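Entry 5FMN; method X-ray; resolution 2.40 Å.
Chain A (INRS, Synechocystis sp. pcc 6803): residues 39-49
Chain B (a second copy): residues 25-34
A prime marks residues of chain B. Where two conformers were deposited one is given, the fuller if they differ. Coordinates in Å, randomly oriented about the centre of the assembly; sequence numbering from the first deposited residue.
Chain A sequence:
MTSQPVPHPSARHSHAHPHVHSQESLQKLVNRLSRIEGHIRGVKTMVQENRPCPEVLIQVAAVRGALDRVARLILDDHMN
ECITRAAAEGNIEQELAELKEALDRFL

Chain A 39-49: HIRGVKTMVQE
Chain B 25-34: SLQKLVNRLS

Helix 39-48 of chain A and helix 26-34 of chain B pack antiparallel (177° between N-to-C directions), their axes approaching to 9.7 Å. Lys44 CA lies 5.8 Å from Val30′ CA and Gln48 CA 6.9 Å from Leu26′ CA, which fixes the register. No hydrogen bond crosses between them; the 471 Å² buried is mainly apolar packing.

Ser25′ (chi1 t) occupies the N-cap position, and its O accepts from Leu29′ N at 3.1 Å, the first i-to-i+4 bond of a regular helix. Leu26′ (chi1 t, chi2 132°) points toward chain A and sets CD1 3.2 Å from Val47 O, a tight contact near the end of helix 39-48. Leu29′ (m, t) brings CD1 to 4.0 Å from Val47 CG1. Val30′ (t), oriented sideways, meets two long side chains through their aliphatic parts: its CG1 is 3.8 Å from Lys44 CD (chi t, t, p, p), its CG2 3.7 Å from Gln48 CG (m, t). Leu33′ (m, t) loses most area, 99 Å²: CD1 lies 4.2 Å from Val47 CG2 (Val47 chi1 t), CD2 4.2 Å from Val43 CG1 (t), and its O 3.6 Å from Ile40 CG2. Ser34′ (m) turns OG back to donate to Val30′ O at 3.1 Å, satisfying the hydroxyl within its own helix.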

# COMPACT_ATOMS: atom_id res chain seq x y z
N HIS A 39 -6.11 19.38 8.19
CA HIS A 39 -4.96 18.61 8.57
C HIS A 39 -3.79 18.85 7.66
O HIS A 39 -2.65 18.73 8.09
CB HIS A 39 -5.32 17.14 8.47
CG HIS A 39 -4.76 16.33 9.57
ND1 HIS A 39 -5.50 15.38 10.23
CD2 HIS A 39 -3.52 16.32 10.10
CE1 HIS A 39 -4.72 14.81 11.14
NE2 HIS A 39 -3.51 15.34 11.06
N ILE A 40 -4.05 19.08 6.38
CA ILE A 40 -2.98 19.43 5.46
C ILE A 40 -2.44 20.82 5.74
O ILE A 40 -1.25 21.00 5.65
CB ILE A 40 -3.41 19.30 3.99
CG1 ILE A 40 -3.09 17.90 3.51
CG2 ILE A 40 -2.67 20.27 3.07
CD1 ILE A 40 -4.13 17.41 2.55
N ARG A 41 -3.31 21.76 6.12
CA ARG A 41 -2.83 23.06 6.60
C ARG A 41 -1.88 22.87 7.80
O ARG A 41 -0.88 23.56 7.91
CB ARG A 41 -3.94 24.07 6.98
CG ARG A 41 -4.99 24.39 5.93
CD ARG A 41 -5.90 25.56 6.34
NE ARG A 41 -6.91 25.22 7.34
CZ ARG A 41 -8.18 24.85 7.08
NH1 ARG A 41 -8.68 24.78 5.84
NH2 ARG A 41 -8.97 24.57 8.11
N GLY A 42 -2.23 21.95 8.69
CA GLY A 42 -1.43 21.67 9.88
C GLY A 42 -0.04 21.18 9.54
O GLY A 42 0.92 21.66 10.09
N VAL A 43 0.06 20.28 8.59
CA VAL A 43 1.35 19.87 8.03
C VAL A 43 2.15 21.03 7.43
O VAL A 43 3.38 21.05 7.58
CB VAL A 43 1.18 18.78 6.95
CG1 VAL A 43 2.51 18.37 6.36
CG2 VAL A 43 0.48 17.57 7.55
N LYS A 44 1.46 21.98 6.77
CA LYS A 44 2.12 23.16 6.19
C LYS A 44 2.74 24.05 7.26
O LYS A 44 3.91 24.44 7.15
CB LYS A 44 1.13 23.97 5.33
CG LYS A 44 1.66 25.30 4.80
CD LYS A 44 0.70 25.93 3.82
CE LYS A 44 -0.70 26.03 4.40
NZ LYS A 44 -0.58 26.59 5.75
N THR A 45 1.95 24.41 8.26
CA THR A 45 2.44 25.11 9.42
C THR A 45 3.66 24.44 10.03
O THR A 45 4.63 25.11 10.36
CB THR A 45 1.33 25.22 10.47
OG1 THR A 45 0.33 26.11 9.96
CG2 THR A 45 1.87 25.76 11.77
N MET A 46 3.64 23.11 10.14
CA MET A 46 4.76 22.39 10.77
C MET A 46 6.05 22.57 9.98
O MET A 46 7.13 22.58 10.53
CB MET A 46 4.47 20.89 10.87
CG MET A 46 3.51 20.50 11.99
SD MET A 46 3.28 18.71 12.16
CE MET A 46 4.91 18.18 12.59
N VAL A 47 5.94 22.60 8.67
CA VAL A 47 7.08 22.72 7.82
C VAL A 47 7.68 24.14 7.94
O VAL A 47 8.90 24.28 8.06
CB VAL A 47 6.69 22.41 6.35
CG1 VAL A 47 7.80 22.82 5.38
CG2 VAL A 47 6.39 20.94 6.20
N GLN A 48 6.82 25.16 7.94
CA GLN A 48 7.24 26.56 8.10
C GLN A 48 7.97 26.78 9.43
O GLN A 48 8.93 27.54 9.49
CB GLN A 48 6.04 27.51 8.00
CG GLN A 48 5.48 27.60 6.58
CD GLN A 48 4.13 28.30 6.48
OE1 GLN A 48 3.29 28.20 7.37
NE2 GLN A 48 3.93 29.01 5.36
N GLU A 49 7.59 26.01 10.45
CA GLU A 49 8.24 26.07 11.75
C GLU A 49 9.40 25.08 11.92
O GLU A 49 9.88 24.85 13.02
CB GLU A 49 7.19 25.86 12.84
CG GLU A 49 6.15 26.96 12.85
CD GLU A 49 5.08 26.76 13.90
OE1 GLU A 49 5.18 25.77 14.67
OE2 GLU A 49 4.14 27.59 13.96
N SER B 25 13.30 23.68 -1.42
CA SER B 25 13.22 24.87 -0.59
C SER B 25 12.01 24.67 0.32
O SER B 25 11.11 23.91 -0.02
CB SER B 25 13.06 26.10 -1.49
OG SER B 25 12.79 27.27 -0.76
N LEU B 26 12.03 25.26 1.51
CA LEU B 26 10.86 25.28 2.40
C LEU B 26 9.63 25.80 1.64
O LEU B 26 8.61 25.14 1.58
CB LEU B 26 11.15 26.15 3.63
CG LEU B 26 10.09 26.25 4.73
CD1 LEU B 26 10.72 26.03 6.10
CD2 LEU B 26 9.36 27.59 4.67
N GLN B 27 9.78 26.95 1.01
CA GLN B 27 8.75 27.54 0.16
C GLN B 27 8.29 26.61 -0.99
O GLN B 27 7.11 26.56 -1.28
CB GLN B 27 9.24 28.89 -0.39
CG GLN B 27 8.23 29.71 -1.17
CD GLN B 27 8.05 29.25 -2.61
OE1 GLN B 27 8.98 29.38 -3.40
NE2 GLN B 27 6.87 28.72 -2.97
N LYS B 28 9.18 25.85 -1.61
CA LYS B 28 8.74 24.89 -2.62
C LYS B 28 7.81 23.81 -1.99
O LYS B 28 6.77 23.47 -2.56
CB LYS B 28 9.92 24.25 -3.34
N LEU B 29 8.13 23.35 -0.79
CA LEU B 29 7.27 22.37 -0.10
C LEU B 29 5.91 22.96 0.30
O LEU B 29 4.89 22.27 0.23
CB LEU B 29 7.95 21.84 1.16
CG LEU B 29 9.03 20.77 1.17
CD1 LEU B 29 9.73 20.86 2.52
CD2 LEU B 29 8.54 19.37 0.90
N VAL B 30 5.92 24.18 0.84
CA VAL B 30 4.71 24.85 1.25
C VAL B 30 3.77 24.97 0.03
O VAL B 30 2.58 24.70 0.09
CB VAL B 30 5.02 26.22 1.84
CG1 VAL B 30 3.77 27.10 1.87
CG2 VAL B 30 5.62 26.09 3.23
N ASN B 31 4.37 25.27 -1.11
CA ASN B 31 3.68 25.32 -2.36
C ASN B 31 2.98 24.03 -2.69
O ASN B 31 1.79 24.04 -3.04
CB ASN B 31 4.70 25.59 -3.46
CG ASN B 31 4.13 26.40 -4.58
OD1 ASN B 31 3.43 25.86 -5.45
ND2 ASN B 31 4.48 27.68 -4.61
N ARG B 32 3.74 22.94 -2.69
CA ARG B 32 3.19 21.64 -3.07
C ARG B 32 2.03 21.29 -2.14
O ARG B 32 0.99 20.80 -2.57
CB ARG B 32 4.25 20.57 -2.99
CG ARG B 32 5.27 20.63 -4.10
CD ARG B 32 6.20 19.43 -4.05
NE ARG B 32 6.73 19.06 -5.37
CZ ARG B 32 7.80 19.62 -5.94
NH1 ARG B 32 8.49 20.60 -5.35
NH2 ARG B 32 8.18 19.20 -7.12
N LEU B 33 2.17 21.66 -0.88
CA LEU B 33 1.12 21.42 0.11
C LEU B 33 -0.13 22.28 -0.11
O LEU B 33 -1.23 21.85 0.19
CB LEU B 33 1.67 21.62 1.52
CG LEU B 33 2.66 20.54 1.97
CD1 LEU B 33 3.49 21.01 3.16
CD2 LEU B 33 1.90 19.27 2.33
N SER B 34 0.06 23.52 -0.56
CA SER B 34 -1.06 24.38 -0.94
C SER B 34 -1.83 23.83 -2.08
O SER B 34 -3.04 23.83 -2.03
CB SER B 34 -0.58 25.78 -1.27
OG SER B 34 -0.06 26.35 -0.06